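Local atomic coordinates of tail protein, 43 kDa (PDB entry 3D37), a protein that is of unknown function but probably serves as a baseplate hub component of a Mu-like phage tail. Residues Thr281-His287 with Thr329-Leu335. Residue numbers count along the deposited sequence, not the author numbering.
Sequences TITVGGH and TQTELRL
How an antiparallel strand pair sorts its side chains, and how it ends, is well illustrated by Thr281-His287 and Thr329-Leu335. Strands 281-285 and 330-335 run at 159° with axes 4.6 Å apart, both extended. Ile282/Leu333 and Val284/Thr331 are the hydrogen-bonded pairs: Ile282 N to Leu333 O 2.9 Å, Leu333 N to Ile282 O 2.7 Å, Val284 N to Thr331 O and Thr331 N to Val284 O both 3.0 Å. Thr281/Arg334, Thr283/Glu332 and Gly285/Gln330 are non-hydrogen-bonded.

The buried face is largely apolar, with Thr331 the polar exception. Leu333 (m, t) sends CD1 into the hollow between Ile282 and Val284 of the facing strand, 4.3 Å from Ile282 CG2 and 4.1 Å from Val284 CG2, while Ile282 CD1 reaches Leu335 CD1 at 3.7 Å; Leu189 and Trp295 pack against this layer, and Leu316 of strand 310-324 adjoins it. On the other face Thr281 CG2 is a small bump against Glu332 CG (3.5 Å), and Arg334 NH1 bridges Glu332 OE2 at 3.1 Å. Arg334 also pairs with Asp28 and Asp30, and Glu332 with Arg320.

Beyond Gly285 the 281-287 segment bends across its partner. Gly286, at positive phi (79°), donates N to Thr329 O (2.9 Å) and accepts Thr331 OG1 at its O (2.6 Å). His287 (chi1 m) then swings its ring back, so that Thr329 CG2 sits over one face, 3.4 Å from the centroid, as a CH-pi contact; Tyr8 stacks on this ring too.

Strands 202-208 and 310-324 flank the pair, making its members inner strands of a locally antiparallel part of a larger mixed sheet; both segments belong to the C-terminal domain family, of the phage-barrel clan.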
ATOM      1  N   THR A 281       0.316  26.778   7.013  1.00 26.98           N
ATOM      2  CA  THR A 281       1.313  26.081   6.173  1.00 27.57           C
ATOM      3  C   THR A 281       0.813  25.973   4.734  1.00 28.05           C
ATOM      4  O   THR A 281      -0.192  25.312   4.445  1.00 28.51           O
ATOM      5  CB  THR A 281       1.679  24.672   6.759  1.00 26.94           C
ATOM      6  OG1 THR A 281       1.986  24.814   8.148  1.00 29.16           O
ATOM      7  CG2 THR A 281       2.864  24.094   6.097  1.00 27.97           C
ATOM      8  N   ILE A 282       1.470  26.699   3.824  1.00 28.26           N
ATOM      9  CA  ILE A 282       1.106  26.654   2.411  1.00 27.99           C
ATOM     10  C   ILE A 282       2.148  25.891   1.614  1.00 28.52           C
ATOM     11  O   ILE A 282       3.350  26.099   1.763  1.00 28.50           O
ATOM     12  CB  ILE A 282       0.946  28.088   1.869  1.00 29.30           C
ATOM     13  CG1 ILE A 282      -0.299  28.713   2.495  1.00 29.13           C
ATOM     14  CG2 ILE A 282       0.941  28.093   0.296  1.00 27.60           C
ATOM     15  CD1 ILE A 282      -0.500  30.163   2.210  1.00 26.29           C
ATOM     16  N   THR A 283       1.696  25.002   0.747  1.00 28.35           N
ATOM     17  CA  THR A 283       2.579  24.337  -0.160  1.00 28.25           C
ATOM     18  C   THR A 283       2.358  24.875  -1.615  1.00 28.53           C
ATOM     19  O   THR A 283       1.193  24.986  -2.058  1.00 27.11           O
ATOM     20  CB  THR A 283       2.374  22.805  -0.075  1.00 30.01           C
ATOM     21  OG1 THR A 283       2.511  22.386   1.307  1.00 32.20           O
ATOM     22  CG2 THR A 283       3.405  22.095  -0.938  1.00 29.23           C
ATOM     23  N   VAL A 284       3.481  25.244  -2.272  1.00 27.77           N
ATOM     24  CA  VAL A 284       3.534  25.780  -3.627  1.00 27.52           C
ATOM     25  C   VAL A 284       4.456  24.959  -4.485  1.00 27.70           C
ATOM     26  O   VAL A 284       5.332  24.267  -3.996  1.00 27.66           O
ATOM     27  CB  VAL A 284       3.889  27.288  -3.727  1.00 27.18           C
ATOM     28  CG1 VAL A 284       2.768  28.128  -3.177  1.00 26.23           C
ATOM     29  CG2 VAL A 284       5.271  27.606  -3.049  1.00 25.21           C
ATOM     30  N   GLY A 285       4.225  24.993  -5.804  1.00 28.50           N
ATOM     31  CA  GLY A 285       5.112  24.283  -6.717  1.00 27.48           C
ATOM     32  C   GLY A 285       6.299  25.225  -6.928  1.00 27.30           C
ATOM     33  O   GLY A 285       6.145  26.409  -6.826  1.00 26.80           O
ATOM     34  N   GLY A 286       7.463  24.685  -7.249  1.00 28.45           N
ATOM     35  CA  GLY A 286       8.693  25.522  -7.417  1.00 28.67           C
ATOM     36  C   GLY A 286       9.338  25.915  -6.096  1.00 28.63           C
ATOM     37  O   GLY A 286       8.881  25.511  -5.004  1.00 28.51           O
ATOM     38  N   HIS A 287      10.385  26.730  -6.225  1.00 27.05           N
ATOM     39  CA  HIS A 287      11.166  27.297  -5.163  1.00 27.43           C
ATOM     40  C   HIS A 287      11.276  28.825  -5.174  1.00 27.41           C
ATOM     41  O   HIS A 287      11.822  29.403  -4.250  1.00 25.65           O
ATOM     42  CB  HIS A 287      12.559  26.710  -5.183  1.00 27.49           C
ATOM     43  CG  HIS A 287      12.574  25.239  -4.890  1.00 27.55           C
ATOM     44  ND1 HIS A 287      13.572  24.408  -5.339  1.00 29.74           N
ATOM     45  CD2 HIS A 287      11.677  24.445  -4.266  1.00 22.71           C
ATOM     46  CE1 HIS A 287      13.300  23.167  -4.980  1.00 25.84           C
ATOM     47  NE2 HIS A 287      12.186  23.179  -4.282  1.00 29.06           N
ATOM     48  N   THR A 329       9.001  19.305  -7.507  1.00 32.02           N
ATOM     49  CA  THR A 329       9.609  20.460  -6.835  1.00 32.08           C
ATOM     50  C   THR A 329       8.552  21.322  -6.155  1.00 29.60           C
ATOM     51  O   THR A 329       7.660  21.807  -6.788  1.00 29.57           O
ATOM     52  CB  THR A 329      10.454  21.271  -7.914  1.00 33.33           C
ATOM     53  OG1 THR A 329      11.540  20.440  -8.367  1.00 37.14           O
ATOM     54  CG2 THR A 329      11.066  22.462  -7.299  1.00 32.75           C
ATOM     55  N   GLN A 330       8.665  21.500  -4.850  1.00 27.24           N
ATOM     56  CA  GLN A 330       7.775  22.337  -4.069  1.00 28.40           C
ATOM     57  C   GLN A 330       8.485  23.071  -2.942  1.00 26.45           C
ATOM     58  O   GLN A 330       9.615  22.781  -2.637  1.00 27.37           O
ATOM     59  CB  GLN A 330       6.657  21.435  -3.445  1.00 27.36           C
ATOM     60  CG  GLN A 330       5.741  20.670  -4.507  1.00 29.28           C
ATOM     61  CD  GLN A 330       4.925  19.642  -3.752  1.00 30.47           C
ATOM     62  OE1 GLN A 330       5.500  18.815  -3.040  1.00 32.29           O
ATOM     63  NE2 GLN A 330       3.622  19.689  -3.887  1.00 32.09           N
ATOM     64  N   THR A 331       7.760  24.007  -2.337  1.00 26.86           N
ATOM     65  CA  THR A 331       8.166  24.693  -1.166  1.00 26.44           C
ATOM     66  C   THR A 331       7.002  24.646  -0.167  1.00 26.36           C
ATOM     67  O   THR A 331       5.843  24.972  -0.492  1.00 25.85           O
ATOM     68  CB  THR A 331       8.689  26.174  -1.422  1.00 27.19           C
ATOM     69  OG1 THR A 331       9.548  26.187  -2.572  1.00 26.59           O
ATOM     70  CG2 THR A 331       9.478  26.724  -0.157  1.00 25.13           C
ATOM     71  N   GLU A 332       7.331  24.228   1.055  1.00 27.15           N
ATOM     72  CA  GLU A 332       6.428  24.434   2.197  1.00 27.00           C
ATOM     73  C   GLU A 332       6.760  25.702   2.870  1.00 25.55           C
ATOM     74  O   GLU A 332       7.950  25.994   3.225  1.00 25.90           O
ATOM     75  CB  GLU A 332       6.566  23.242   3.150  1.00 26.91           C
ATOM     76  CG  GLU A 332       5.935  23.435   4.521  1.00 30.28           C
ATOM     77  CD  GLU A 332       6.260  22.218   5.449  1.00 31.82           C
ATOM     78  OE1 GLU A 332       5.921  21.094   4.978  1.00 34.04           O
ATOM     79  OE2 GLU A 332       6.837  22.441   6.571  1.00 29.45           O
ATOM     80  N   LEU A 333       5.729  26.507   3.049  1.00 26.16           N
ATOM     81  CA  LEU A 333       5.841  27.842   3.622  1.00 25.45           C
ATOM     82  C   LEU A 333       5.109  27.870   4.971  1.00 25.97           C
ATOM     83  O   LEU A 333       3.889  27.675   5.016  1.00 25.31           O
ATOM     84  CB  LEU A 333       5.276  28.895   2.661  1.00 26.04           C
ATOM     85  CG  LEU A 333       5.784  28.883   1.189  1.00 28.28           C
ATOM     86  CD1 LEU A 333       4.890  29.801   0.361  1.00 28.25           C
ATOM     87  CD2 LEU A 333       7.260  29.288   1.118  1.00 25.31           C
ATOM     88  N   ARG A 334       5.860  28.012   6.056  1.00 24.76           N
ATOM     89  CA  ARG A 334       5.283  28.015   7.410  1.00 26.24           C
ATOM     90  C   ARG A 334       5.111  29.462   7.807  1.00 25.60           C
ATOM     91  O   ARG A 334       6.052  30.154   8.120  1.00 25.70           O
ATOM     92  CB  ARG A 334       6.164  27.250   8.411  1.00 25.66           C
ATOM     93  CG  ARG A 334       6.352  25.798   7.936  1.00 28.60           C
ATOM     94  CD  ARG A 334       6.978  24.904   9.027  1.00 28.59           C
ATOM     95  NE  ARG A 334       8.352  25.280   9.319  1.00 25.52           N
ATOM     96  CZ  ARG A 334       9.419  24.752   8.738  1.00 28.97           C
ATOM     97  NH1 ARG A 334       9.310  23.836   7.775  1.00 29.98           N
ATOM     98  NH2 ARG A 334      10.609  25.178   9.080  1.00 28.01           N
ATOM     99  N   LEU A 335       3.867  29.898   7.745  1.00 26.43           N
ATOM    100  CA  LEU A 335       3.476  31.276   7.887  1.00 25.73           C
ATOM    101  C   LEU A 335       2.820  31.557   9.244  1.00 26.18           C
ATOM    102  O   LEU A 335       2.086  30.726   9.810  1.00 25.40           O
ATOM    103  CB  LEU A 335       2.564  31.630   6.731  1.00 25.62           C
ATOM    104  CG  LEU A 335       3.217  31.701   5.358  1.00 24.59           C
ATOM    105  CD1 LEU A 335       2.188  31.555   4.252  1.00 25.01           C
ATOM    106  CD2 LEU A 335       4.043  33.033   5.228  1.00 20.46           C
TER